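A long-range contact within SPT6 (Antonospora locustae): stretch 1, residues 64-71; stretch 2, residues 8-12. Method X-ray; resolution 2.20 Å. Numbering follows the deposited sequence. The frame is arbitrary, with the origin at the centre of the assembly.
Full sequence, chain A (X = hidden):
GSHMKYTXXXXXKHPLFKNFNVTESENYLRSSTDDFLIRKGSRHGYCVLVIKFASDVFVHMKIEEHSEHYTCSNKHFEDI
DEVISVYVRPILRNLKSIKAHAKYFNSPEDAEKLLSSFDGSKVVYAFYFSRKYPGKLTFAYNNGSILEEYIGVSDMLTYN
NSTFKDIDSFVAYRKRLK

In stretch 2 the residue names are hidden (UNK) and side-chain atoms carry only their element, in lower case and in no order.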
ATOM      1  N   GLU A  64      15.494  -2.138   9.269  1.00 44.63           N
ATOM      2  CA  GLU A  64      16.881  -2.104   8.837  1.00 47.65           C
ATOM      3  C   GLU A  64      17.482  -0.710   8.886  1.00 47.88           C
ATOM      4  O   GLU A  64      16.827   0.279   8.541  1.00 47.10           O
ATOM      5  CB  GLU A  64      17.041  -2.716   7.445  1.00 50.39           C
ATOM      6  CG  GLU A  64      16.718  -4.199   7.432  1.00 55.00           C
ATOM      7  CD  GLU A  64      17.492  -4.936   6.362  1.00 65.55           C
ATOM      8  OE1 GLU A  64      18.738  -4.861   6.425  1.00 70.45           O
ATOM      9  OE2 GLU A  64      16.866  -5.578   5.461  1.00 68.68           O
ATOM     10  N   GLU A  65      18.729  -0.638   9.352  1.00 48.95           N
ATOM     11  CA  GLU A  65      19.467   0.613   9.384  1.00 50.08           C
ATOM     12  C   GLU A  65      20.473   0.615   8.273  1.00 54.30           C
ATOM     13  O   GLU A  65      21.321  -0.279   8.197  1.00 55.10           O
ATOM     14  CB  GLU A  65      20.197   0.793  10.705  1.00 48.40           C
ATOM     15  CG  GLU A  65      20.998   2.079  10.773  1.00 49.82           C
ATOM     16  CD  GLU A  65      21.570   2.336  12.159  1.00 53.12           C
ATOM     17  OE1 GLU A  65      22.798   2.136  12.343  1.00 54.76           O
ATOM     18  OE2 GLU A  65      20.772   2.710  13.071  1.00 53.06           O
ATOM     19  N   HIS A  66      20.368   1.633   7.426  1.00 57.62           N
ATOM     20  CA  HIS A  66      21.285   1.861   6.331  1.00 63.55           C
ATOM     21  C   HIS A  66      21.950   3.175   6.633  1.00 65.36           C
ATOM     22  O   HIS A  66      21.690   3.752   7.685  1.00 63.00           O
ATOM     23  CB  HIS A  66      20.536   1.886   4.986  1.00 66.19           C
ATOM     24  CG  HIS A  66      19.783   0.623   4.704  1.00 68.12           C
ATOM     25  ND1 HIS A  66      18.480   0.614   4.259  1.00 70.07           N
ATOM     26  CD2 HIS A  66      20.138  -0.676   4.854  1.00 71.10           C
ATOM     27  CE1 HIS A  66      18.073  -0.637   4.121  1.00 70.25           C
ATOM     28  NE2 HIS A  66      19.058  -1.439   4.481  1.00 70.98           N
ATOM     29  N   SER A  67      22.790   3.658   5.724  1.00 70.52           N
ATOM     30  CA  SER A  67      23.642   4.805   6.029  1.00 74.01           C
ATOM     31  C   SER A  67      22.949   6.088   6.523  1.00 73.81           C
ATOM     32  O   SER A  67      23.487   6.766   7.424  1.00 74.46           O
ATOM     33  CB  SER A  67      24.580   5.128   4.871  1.00 78.83           C
ATOM     34  OG  SER A  67      25.489   6.120   5.300  1.00 81.09           O
ATOM     35  N   GLU A  68      21.804   6.450   5.944  1.00 74.04           N
ATOM     36  CA  GLU A  68      21.024   7.553   6.513  1.00 73.56           C
ATOM     37  C   GLU A  68      19.596   7.146   6.834  1.00 70.39           C
ATOM     38  O   GLU A  68      19.066   7.477   7.914  1.00 69.48           O
ATOM     39  CB  GLU A  68      21.025   8.769   5.603  1.00 78.14           C
ATOM     40  CG  GLU A  68      22.167   9.734   5.847  1.00 81.69           C
ATOM     41  CD  GLU A  68      22.237  10.795   4.764  1.00 88.90           C
ATOM     42  OE1 GLU A  68      21.290  10.840   3.931  1.00 90.58           O
ATOM     43  OE2 GLU A  68      23.225  11.579   4.751  1.00 90.92           O
ATOM     44  N   HIS A  69      18.990   6.399   5.919  1.00 69.24           N
ATOM     45  CA  HIS A  69      17.619   5.937   6.100  1.00 65.31           C
ATOM     46  C   HIS A  69      17.475   4.581   6.797  1.00 59.86           C
ATOM     47  O   HIS A  69      18.427   3.844   6.986  1.00 59.74           O
ATOM     48  CB  HIS A  69      16.907   5.928   4.755  1.00 67.66           C
ATOM     49  CG  HIS A  69      16.954   7.254   4.050  1.00 76.12           C
ATOM     50  ND1 HIS A  69      18.081   7.721   3.406  1.00 82.08           N
ATOM     51  CD2 HIS A  69      16.000   8.206   3.868  1.00 79.64           C
ATOM     52  CE1 HIS A  69      17.823   8.900   2.860  1.00 86.51           C
ATOM     53  NE2 HIS A  69      16.565   9.214   3.123  1.00 85.27           N
ATOM     54  N   TYR A  70      16.250   4.291   7.203  1.00 55.46           N
ATOM     55  CA  TYR A  70      15.855   2.989   7.684  1.00 51.00           C
ATOM     56  C   TYR A  70      14.863   2.404   6.661  1.00 50.98           C
ATOM     57  O   TYR A  70      14.298   3.144   5.857  1.00 50.53           O
ATOM     58  CB  TYR A  70      15.220   3.123   9.094  1.00 47.95           C
ATOM     59  CG  TYR A  70      16.204   3.618  10.163  1.00 44.70           C
ATOM     60  CD1 TYR A  70      16.537   4.974  10.273  1.00 44.09           C
ATOM     61  CD2 TYR A  70      16.828   2.727  11.019  1.00 40.74           C
ATOM     62  CE1 TYR A  70      17.457   5.419  11.222  1.00 44.11           C
ATOM     63  CE2 TYR A  70      17.749   3.161  11.965  1.00 38.37           C
ATOM     64  CZ  TYR A  70      18.044   4.501  12.067  1.00 41.92           C
ATOM     65  OH  TYR A  70      18.967   4.916  12.996  1.00 46.48           O
ATOM     66  N   THR A  71      14.673   1.082   6.688  1.00 49.71           N
ATOM     67  CA  THR A  71      13.565   0.455   5.984  1.00 50.56           C
ATOM     68  C   THR A  71      12.800  -0.428   6.925  1.00 48.74           C
ATOM     69  O   THR A  71      13.380  -1.060   7.811  1.00 48.00           O
ATOM     70  CB  THR A  71      14.002  -0.412   4.802  1.00 53.29           C
ATOM     71  OG1 THR A  71      14.912  -1.410   5.276  1.00 56.16           O
ATOM     72  CG2 THR A  71      14.644   0.431   3.770  1.00 52.72           C
ATOM     73  N   UNK A   8      28.711   1.850  16.821  1.00 55.56           N
ATOM     74  CA  UNK A   8      27.449   1.251  17.246  1.00 53.64           C
ATOM     75  C   UNK A   8      26.346   1.635  16.269  1.00 51.63           C
ATOM     76  O   UNK A   8      26.361   2.745  15.720  1.00 50.97           O
ATOM     77  c   UNK A   8      27.075   1.657  18.671  1.00 52.45           C
ATOM     78  n   UNK A   8      29.179   2.013  19.849  1.00 58.28           N
ATOM     79  c   UNK A   8      28.111   1.216  19.694  1.00 56.68           C
ATOM     80  o   UNK A   8      27.964   0.156  20.327  1.00 60.08           O
ATOM     81  N   UNK A   9      25.389   0.717  16.044  1.00 50.46           N
ATOM     82  CA  UNK A   9      24.252   1.093  15.213  1.00 48.81           C
ATOM     83  C   UNK A   9      23.623   2.331  15.816  1.00 47.68           C
ATOM     84  O   UNK A   9      23.528   2.449  17.038  1.00 46.78           O
ATOM     85  c   UNK A   9      23.919  -1.050  16.291  1.00 48.13           C
ATOM     86  c   UNK A   9      23.312  -0.107  15.309  1.00 48.20           C
ATOM     87  c   UNK A   9      25.337  -0.686  16.490  1.00 50.42           C
ATOM     88  N   UNK A  10      23.236   3.260  14.956  1.00 48.21           N
ATOM     89  CA  UNK A  10      22.629   4.517  15.396  1.00 48.55           C
ATOM     90  C   UNK A  10      21.335   4.346  16.219  1.00 46.52           C
ATOM     91  O   UNK A  10      21.029   5.158  17.113  1.00 46.67           O
ATOM     92  n   UNK A  10      22.799   5.947  11.114  1.00 61.94           N
ATOM     93  n   UNK A  10      20.760   6.911  11.553  1.00 64.49           N
ATOM     94  n   UNK A  10      20.935   5.359   9.846  1.00 62.29           N
ATOM     95  c   UNK A  10      21.503   6.070  10.834  1.00 63.10           C
ATOM     96  c   UNK A  10      23.493   6.685  12.187  1.00 60.87           C
ATOM     97  c   UNK A  10      23.742   5.850  13.486  1.00 54.13           C
ATOM     98  c   UNK A  10      22.421   5.453  14.206  1.00 49.84           C
ATOM     99  N   UNK A  11      20.587   3.284  15.965  1.00 44.63           N
ATOM    100  CA  UNK A  11      19.354   3.130  16.706  1.00 42.76           C
ATOM    101  C   UNK A  11      19.567   2.846  18.200  1.00 42.88           C
ATOM    102  O   UNK A  11      18.630   2.975  18.993  1.00 41.03           O
ATOM    103  c   UNK A  11      19.187  -0.080  16.932  1.00 41.61           C
ATOM    104  c   UNK A  11      19.060   0.779  15.866  1.00 41.12           C
ATOM    105  c   UNK A  11      19.739  -1.333  16.771  1.00 42.37           C
ATOM    106  c   UNK A  11      19.488   0.368  14.619  1.00 42.78           C
ATOM    107  c   UNK A  11      20.045  -0.885  14.447  1.00 43.75           C
ATOM    108  c   UNK A  11      20.186  -1.723  15.529  1.00 43.55           C
ATOM    109  c   UNK A  11      18.444   2.110  16.041  1.00 41.20           C
ATOM    110  N   UNK A  12      20.796   2.480  18.589  1.00 45.44           N
ATOM    111  CA  UNK A  12      21.126   2.293  20.023  1.00 47.12           C
ATOM    112  C   UNK A  12      20.891   3.574  20.792  1.00 47.52           C
ATOM    113  O   UNK A  12      20.402   3.553  21.892  1.00 48.60           O
ATOM    114  c   UNK A  12      22.816   0.311  20.091  1.00 50.56           C
ATOM    115  c   UNK A  12      22.574   1.830  20.223  1.00 49.64           C
ATOM    116  c   UNK A  12      22.230  -1.856  19.159  1.00 54.23           C
ATOM    117  c   UNK A  12      24.118  -1.677  20.622  1.00 58.01           C
ATOM    118  c   UNK A  12      23.289  -2.447  19.835  1.00 56.87           C
ATOM    119  c   UNK A  12      23.882  -0.295  20.743  1.00 54.81           C
ATOM    120  o   UNK A  12      23.532  -3.810  19.704  1.00 59.41           O
ATOM    121  c   UNK A  12      22.005  -0.487  19.294  1.00 51.54           C
TER

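Position 8 carries four side-chain atoms: a carbon bonded to CA, then a second carbon bearing one oxygen and one nitrogen. They make no contact with stretch 1, and the end of the side chain leads away. That flat, branched end is a carboxamide one methylene from the backbone, and the one nitrogen beside the one oxygen rules out aspartate, so the residue is Asn8.

Position 9 has three side-chain carbons, and the last of them closes onto its own backbone nitrogen. It touches stretch 1 lightly, its CA 3.4 Å and its CB 3.8 Å from OE1 of Glu65. A five-membered ring of this kind belongs to proline alone, so this is Pro9. Its phi of -55° suits the ring, and the carbonyl O of Pro9 accepts a hydrogen bond from the backbone N of position 12 at 3.1 Å, which ties the chain into a turn.

Position 10 shows three carbons in a row, a nitrogen, and then a carbon carrying two more nitrogens. Its CA-to-CB bond points toward stretch 1, and one terminal nitrogen lies 2.8 Å from the backbone O of His66. A guanidinium on a long stem makes this Arg10, which has more area covered by the other stretch than any neighbour. The close nitrogen is NH2, which donates a hydrogen bond to that oxygen; the oxygen is near the guanidinium plane, where an N-H can point. Over one face lie OH of Tyr70 and CD of Glu65. The NH1 of Arg10 is 3.0 Å from OH of Tyr70, but the angle is too poor for a hydrogen bond. Nor is there a salt bridge with Glu65: its OE1 sits 4.0 Å from NE of Arg10, well out of the guanidinium plane, so the charges are merely near each other.

Position 11 has one carbon and then a ring of six carbons with no heteroatom. One ring carbon lies 3.1 Å from OE2 of Glu65 and 4.2 Å from CE2 of Tyr70. The bare ring makes it Phe11, and the close carbon is CD2. The residue is buried, with chi1 in the p well, and the two aromatic rings meet edge to edge.

Position 12 repeats that pattern of one carbon and a six-carbon ring but adds an oxygen on the ring. It is exposed and makes no contact with stretch 1. The phenol makes it Tyr12.

The contact turns on the carboxylate of Glu65. Glu65 sits on a strand, its CA-to-CB bond points toward stretch 2, and chi1 and chi2 are both t. OE1 of Glu65 accepts a hydrogen bond from the backbone N of Arg10 at 2.9 Å, and OE2 of Glu65 a weak one from the backbone N of Phe11 at 3.0 Å. One acid thus holds two successive amides; both bonds go to backbone N-H groups, so they do not use the side chains of Arg10 and Phe11. Arg10 then reaches back to the loop between the strands and binds a carbonyl there, while Phe11 and Tyr70 supply an apolar flank. The rule is a carboxylate for the turn and a guanidinium for the loop.

Stretch 2, residues 8-12: NPRFY
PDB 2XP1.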